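Local coordinates for protein endo-beta-mannanase (Rhizomucor miehei, PDB 4QP0) that probably hydrolyses internal beta-1,4-mannosidic linkages in mannans, galactomannans and glucomannans, as a secreted family 5 glycoside hydrolase with a TIM-barrel fold, at residues Q310-F323 and T347-K359. Sequence-based numbering, arbitrary orientation.
Sequences QGTVEDEDLAADAF and TTVTNHADAMAKK
The His352 imidazole is sandwiched between Gln310 CB, a CH-pi contact 3.6 Å from the ring centroid, and Met356 CG on the opposite face, while the carboxylates of Glu314 and Asp321 meet its edge in plane. This is TIM-barrel packing: the C-terminal helix 345-358 lies against strand 320-323 and helix 299-315, the short helical segments nearly parallel (8°). His352 chi1 (-177°) swings the ring away from its own backbone N into this interface. ND1 donates to the anti side of Glu314 OE2 at 2.5 Å, and NE2 (N-H...O angle 170°) to the syn side of Asp321 OD2 at 2.7 Å; both acceptors lie in the imidazole plane, both donors somewhat out of the carboxylate planes. Two such bonds fix the ring's rotation, and the paired carboxylates would probably favour a protonated imidazole. Tyr294 OH hydrogen-bonds both Asp321 OD1 and Gln310 NE2, which also donates to Thr348 O from above its carbonyl plane; water 1 joins Gln310 OE1 to His352 N. Farther along the strand, Val349 CG2 sits over one face of the Phe323 ring, 4.1 Å from its centroid. Met356, bent at chi2 and chi3, brings CE to 3.8 Å from Val313 CG1. Beside the Schellman motif at Asp317, Lys359 NZ forms a salt bridge with Asp317 OD1 (2.7 Å) from above the carboxylate plane and donates to water 2, which bonds Val313 O and Leu318 O.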
loop_
_atom_site.group_PDB
_atom_site.type_symbol
_atom_site.label_atom_id
_atom_site.label_comp_id
_atom_site.label_asym_id
_atom_site.label_seq_id
_atom_site.Cartn_x
_atom_site.Cartn_y
_atom_site.Cartn_z
ATOM N N GLN A 310 -7.457 17.332 -2.999
ATOM C CA GLN A 310 -8.443 16.507 -3.672
ATOM C C GLN A 310 -8.895 17.155 -4.990
ATOM O O GLN A 310 -8.994 16.475 -6.018
ATOM C CB GLN A 310 -9.606 16.192 -2.717
ATOM C CG GLN A 310 -9.220 15.162 -1.650
ATOM C CD GLN A 310 -10.234 15.009 -0.522
ATOM O OE1 GLN A 310 -11.237 15.725 -0.455
ATOM N NE2 GLN A 310 -9.964 14.071 0.382
ATOM N N GLY A 311 -9.133 18.469 -4.953
ATOM C CA GLY A 311 -9.380 19.268 -6.153
ATOM C C GLY A 311 -8.267 19.196 -7.186
ATOM O O GLY A 311 -8.529 19.229 -8.385
ATOM N N THR A 312 -7.023 19.092 -6.723
ATOM C CA THR A 312 -5.875 18.846 -7.611
ATOM C C THR A 312 -5.980 17.481 -8.289
ATOM O O THR A 312 -5.792 17.379 -9.499
ATOM C CB THR A 312 -4.529 18.953 -6.860
ATOM O OG1 THR A 312 -4.453 20.229 -6.216
ATOM C CG2 THR A 312 -3.345 18.799 -7.815
ATOM N N VAL A 313 -6.296 16.450 -7.503
ATOM C CA VAL A 313 -6.444 15.071 -8.004
ATOM C C VAL A 313 -7.540 14.976 -9.072
ATOM O O VAL A 313 -7.379 14.265 -10.081
ATOM C CB VAL A 313 -6.701 14.078 -6.850
ATOM C CG1 VAL A 313 -7.308 12.784 -7.360
ATOM C CG2 VAL A 313 -5.410 13.786 -6.101
ATOM N N GLU A 314 -8.641 15.694 -8.837
ATOM C CA GLU A 314 -9.733 15.823 -9.804
ATOM C C GLU A 314 -9.258 16.443 -11.121
ATOM O O GLU A 314 -9.341 15.809 -12.167
ATOM C CB GLU A 314 -10.893 16.640 -9.202
ATOM C CG GLU A 314 -11.861 15.795 -8.384
ATOM C CD GLU A 314 -12.483 16.532 -7.208
ATOM O OE1 GLU A 314 -12.788 17.742 -7.323
ATOM O OE2 GLU A 314 -12.681 15.885 -6.160
ATOM N N ASP A 315 -8.738 17.669 -11.052
ATOM C CA ASP A 315 -8.315 18.425 -12.236
ATOM C C ASP A 315 -7.156 17.789 -13.009
ATOM O O ASP A 315 -7.105 17.876 -14.238
ATOM C CB ASP A 315 -7.936 19.855 -11.840
ATOM C CG ASP A 315 -9.094 20.622 -11.229
ATOM O OD1 ASP A 315 -10.255 20.200 -11.399
ATOM O OD2 ASP A 315 -8.838 21.659 -10.581
ATOM N N GLU A 316 -6.222 17.173 -12.290
ATOM C CA GLU A 316 -5.072 16.539 -12.918
ATOM C C GLU A 316 -5.447 15.180 -13.503
ATOM O O GLU A 316 -4.645 14.568 -14.214
ATOM C CB GLU A 316 -3.908 16.400 -11.927
ATOM C CG GLU A 316 -3.185 17.697 -11.557
ATOM C CD GLU A 316 -2.588 18.448 -12.749
ATOM O OE1 GLU A 316 -2.105 17.806 -13.709
ATOM O OE2 GLU A 316 -2.591 19.699 -12.727
ATOM N N ASP A 317 -6.663 14.719 -13.194
ATOM C CA ASP A 317 -7.205 13.450 -13.693
ATOM C C ASP A 317 -6.406 12.237 -13.174
ATOM O O ASP A 317 -6.213 11.234 -13.882
ATOM C CB ASP A 317 -7.271 13.464 -15.228
ATOM C CG ASP A 317 -8.535 12.822 -15.768
ATOM O OD1 ASP A 317 -9.630 13.387 -15.547
ATOM O OD2 ASP A 317 -8.431 11.767 -16.432
ATOM N N LEU A 318 -5.943 12.349 -11.930
ATOM C CA LEU A 318 -5.230 11.269 -11.278
ATOM C C LEU A 318 -6.212 10.127 -11.083
ATOM O O LEU A 318 -7.377 10.368 -10.732
ATOM C CB LEU A 318 -4.638 11.727 -9.936
ATOM C CG LEU A 318 -3.612 10.789 -9.280
ATOM C CD1 LEU A 318 -2.269 10.828 -9.986
ATOM C CD2 LEU A 318 -3.439 11.119 -7.806
ATOM N N ALA A 319 -5.739 8.900 -11.315
ATOM C CA ALA A 319 -6.605 7.714 -11.327
ATOM C C ALA A 319 -7.375 7.531 -10.027
ATOM O O ALA A 319 -8.587 7.292 -10.045
ATOM C CB ALA A 319 -5.803 6.460 -11.658
ATOM N N ALA A 320 -6.679 7.666 -8.899
ATOM C CA ALA A 320 -7.308 7.491 -7.594
ATOM C C ALA A 320 -6.424 7.974 -6.459
ATOM O O ALA A 320 -5.232 8.248 -6.646
ATOM C CB ALA A 320 -7.663 6.032 -7.384
ATOM N N ASP A 321 -7.013 8.059 -5.272
ATOM C CA ASP A 321 -6.278 8.423 -4.069
ATOM C C ASP A 321 -6.893 7.737 -2.863
ATOM O O ASP A 321 -8.090 7.452 -2.851
ATOM C CB ASP A 321 -6.322 9.931 -3.868
ATOM C CG ASP A 321 -7.745 10.461 -3.809
ATOM O OD1 ASP A 321 -8.298 10.566 -2.690
ATOM O OD2 ASP A 321 -8.315 10.732 -4.886
ATOM N N ALA A 322 -6.074 7.475 -1.852
ATOM C CA ALA A 322 -6.543 6.837 -0.622
ATOM C C ALA A 322 -5.934 7.535 0.582
ATOM O O ALA A 322 -4.704 7.634 0.702
ATOM C CB ALA A 322 -6.197 5.351 -0.616
ATOM N N PHE A 323 -6.798 8.035 1.460
ATOM C CA PHE A 323 -6.343 8.788 2.619
ATOM C C PHE A 323 -5.953 7.873 3.753
ATOM O O PHE A 323 -6.441 6.745 3.862
ATOM C CB PHE A 323 -7.395 9.796 3.100
ATOM C CG PHE A 323 -8.541 9.180 3.850
ATOM C CD1 PHE A 323 -8.462 8.970 5.219
ATOM C CD2 PHE A 323 -9.707 8.836 3.189
ATOM C CE1 PHE A 323 -9.524 8.412 5.911
ATOM C CE2 PHE A 323 -10.780 8.284 3.873
ATOM C CZ PHE A 323 -10.687 8.071 5.238
ATOM N N THR A 347 -16.397 17.276 3.950
ATOM C CA THR A 347 -15.345 18.086 3.352
ATOM C C THR A 347 -13.937 17.480 3.481
ATOM O O THR A 347 -13.031 17.882 2.758
ATOM C CB THR A 347 -15.396 19.562 3.813
ATOM O OG1 THR A 347 -15.291 19.634 5.234
ATOM C CG2 THR A 347 -16.704 20.206 3.367
ATOM N N THR A 348 -13.767 16.512 4.377
ATOM C CA THR A 348 -12.498 15.780 4.482
ATOM C C THR A 348 -12.461 14.550 3.568
ATOM O O THR A 348 -11.398 14.162 3.073
ATOM C CB THR A 348 -12.192 15.337 5.934
ATOM O OG1 THR A 348 -13.293 14.593 6.463
ATOM C CG2 THR A 348 -11.940 16.531 6.831
ATOM N N VAL A 349 -13.623 13.937 3.344
ATOM C CA VAL A 349 -13.676 12.611 2.722
ATOM C C VAL A 349 -14.800 12.473 1.701
ATOM O O VAL A 349 -14.574 11.987 0.590
ATOM C CB VAL A 349 -13.845 11.507 3.790
ATOM C CG1 VAL A 349 -14.134 10.163 3.138
ATOM C CG2 VAL A 349 -12.613 11.409 4.683
ATOM N N THR A 350 -16.000 12.908 2.087
ATOM C CA THR A 350 -17.231 12.570 1.364
ATOM C C THR A 350 -17.405 13.278 0.020
ATOM O O THR A 350 -17.652 12.618 -0.998
ATOM C CB THR A 350 -18.479 12.701 2.280
ATOM O OG1 THR A 350 -18.737 11.432 2.884
ATOM C CG2 THR A 350 -19.731 13.147 1.522
ATOM N N ASN A 351 -17.263 14.603 0.014
ATOM C CA ASN A 351 -17.384 15.379 -1.219
ATOM C C ASN A 351 -16.541 14.802 -2.344
ATOM O O ASN A 351 -17.003 14.696 -3.478
ATOM C CB ASN A 351 -17.020 16.845 -0.981
ATOM C CG ASN A 351 -18.110 17.602 -0.235
ATOM O OD1 ASN A 351 -19.188 17.060 0.053
ATOM N ND2 ASN A 351 -17.830 18.860 0.091
ATOM N N HIS A 352 -15.312 14.410 -2.011
ATOM C CA HIS A 352 -14.371 13.893 -2.991
ATOM C C HIS A 352 -14.684 12.495 -3.432
ATOM O O HIS A 352 -14.493 12.161 -4.605
ATOM C CB HIS A 352 -12.953 13.961 -2.444
ATOM C CG HIS A 352 -11.895 13.518 -3.424
ATOM N ND1 HIS A 352 -11.730 14.101 -4.626
ATOM C CD2 HIS A 352 -10.923 12.520 -3.332
ATOM C CE1 HIS A 352 -10.707 13.507 -5.271
ATOM N NE2 HIS A 352 -10.217 12.539 -4.478
ATOM N N ALA A 353 -15.145 11.660 -2.503
ATOM C CA ALA A 353 -15.482 10.270 -2.816
ATOM C C ALA A 353 -16.554 10.206 -3.904
ATOM O O ALA A 353 -16.410 9.461 -4.880
ATOM C CB ALA A 353 -15.926 9.526 -1.565
ATOM N N ASP A 354 -17.605 11.014 -3.739
ATOM C CA ASP A 354 -18.691 11.132 -4.720
ATOM C C ASP A 354 -18.210 11.651 -6.074
ATOM O O ASP A 354 -18.659 11.173 -7.113
ATOM C CB ASP A 354 -19.817 12.040 -4.190
ATOM C CG ASP A 354 -20.407 11.544 -2.874
ATOM O OD1 ASP A 354 -20.682 10.327 -2.740
ATOM O OD2 ASP A 354 -20.598 12.378 -1.964
ATOM N N ALA A 355 -17.300 12.622 -6.053
ATOM C CA ALA A 355 -16.778 13.226 -7.276
ATOM C C ALA A 355 -15.924 12.247 -8.092
ATOM O O ALA A 355 -15.972 12.265 -9.321
ATOM C CB ALA A 355 -16.004 14.497 -6.957
ATOM N N MET A 356 -15.153 11.395 -7.417
ATOM C CA MET A 356 -14.439 10.327 -8.106
ATOM C C MET A 356 -15.397 9.237 -8.589
ATOM O O MET A 356 -15.235 8.711 -9.687
ATOM C CB MET A 356 -13.349 9.719 -7.214
ATOM C CG MET A 356 -12.274 10.700 -6.778
ATOM S SD MET A 356 -11.239 11.287 -8.130
ATOM C CE MET A 356 -9.923 10.062 -8.084
ATOM N N ALA A 357 -16.392 8.903 -7.767
ATOM C CA ALA A 357 -17.424 7.930 -8.137
ATOM C C ALA A 357 -18.148 8.345 -9.414
ATOM O O ALA A 357 -18.420 7.514 -10.286
ATOM C CB ALA A 357 -18.424 7.763 -7.001
ATOM N N LYS A 358 -18.445 9.640 -9.505
ATOM C CA LYS A 358 -19.175 10.230 -10.623
ATOM C C LYS A 358 -18.366 10.241 -11.931
ATOM O O LYS A 358 -18.928 10.027 -12.999
ATOM C CB LYS A 358 -19.638 11.647 -10.245
ATOM C CG LYS A 358 -20.612 12.301 -11.217
ATOM N N LYS A 359 -17.055 10.471 -11.840
ATOM C CA LYS A 359 -16.178 10.614 -13.028
ATOM C C LYS A 359 -16.301 9.497 -14.076
ATOM O O LYS A 359 -16.120 8.315 -13.779
ATOM C CB LYS A 359 -14.709 10.771 -12.613
ATOM C CG LYS A 359 -14.344 12.155 -12.100
ATOM C CD LYS A 359 -12.836 12.323 -11.960
ATOM C CE LYS A 359 -12.197 12.773 -13.270
ATOM N NZ LYS A 359 -10.744 13.057 -13.108
HETATM O O HOH W 1 -14.214 15.334 0.256
HETATM O O HOH W 2 -9.249 12.305 -10.917
#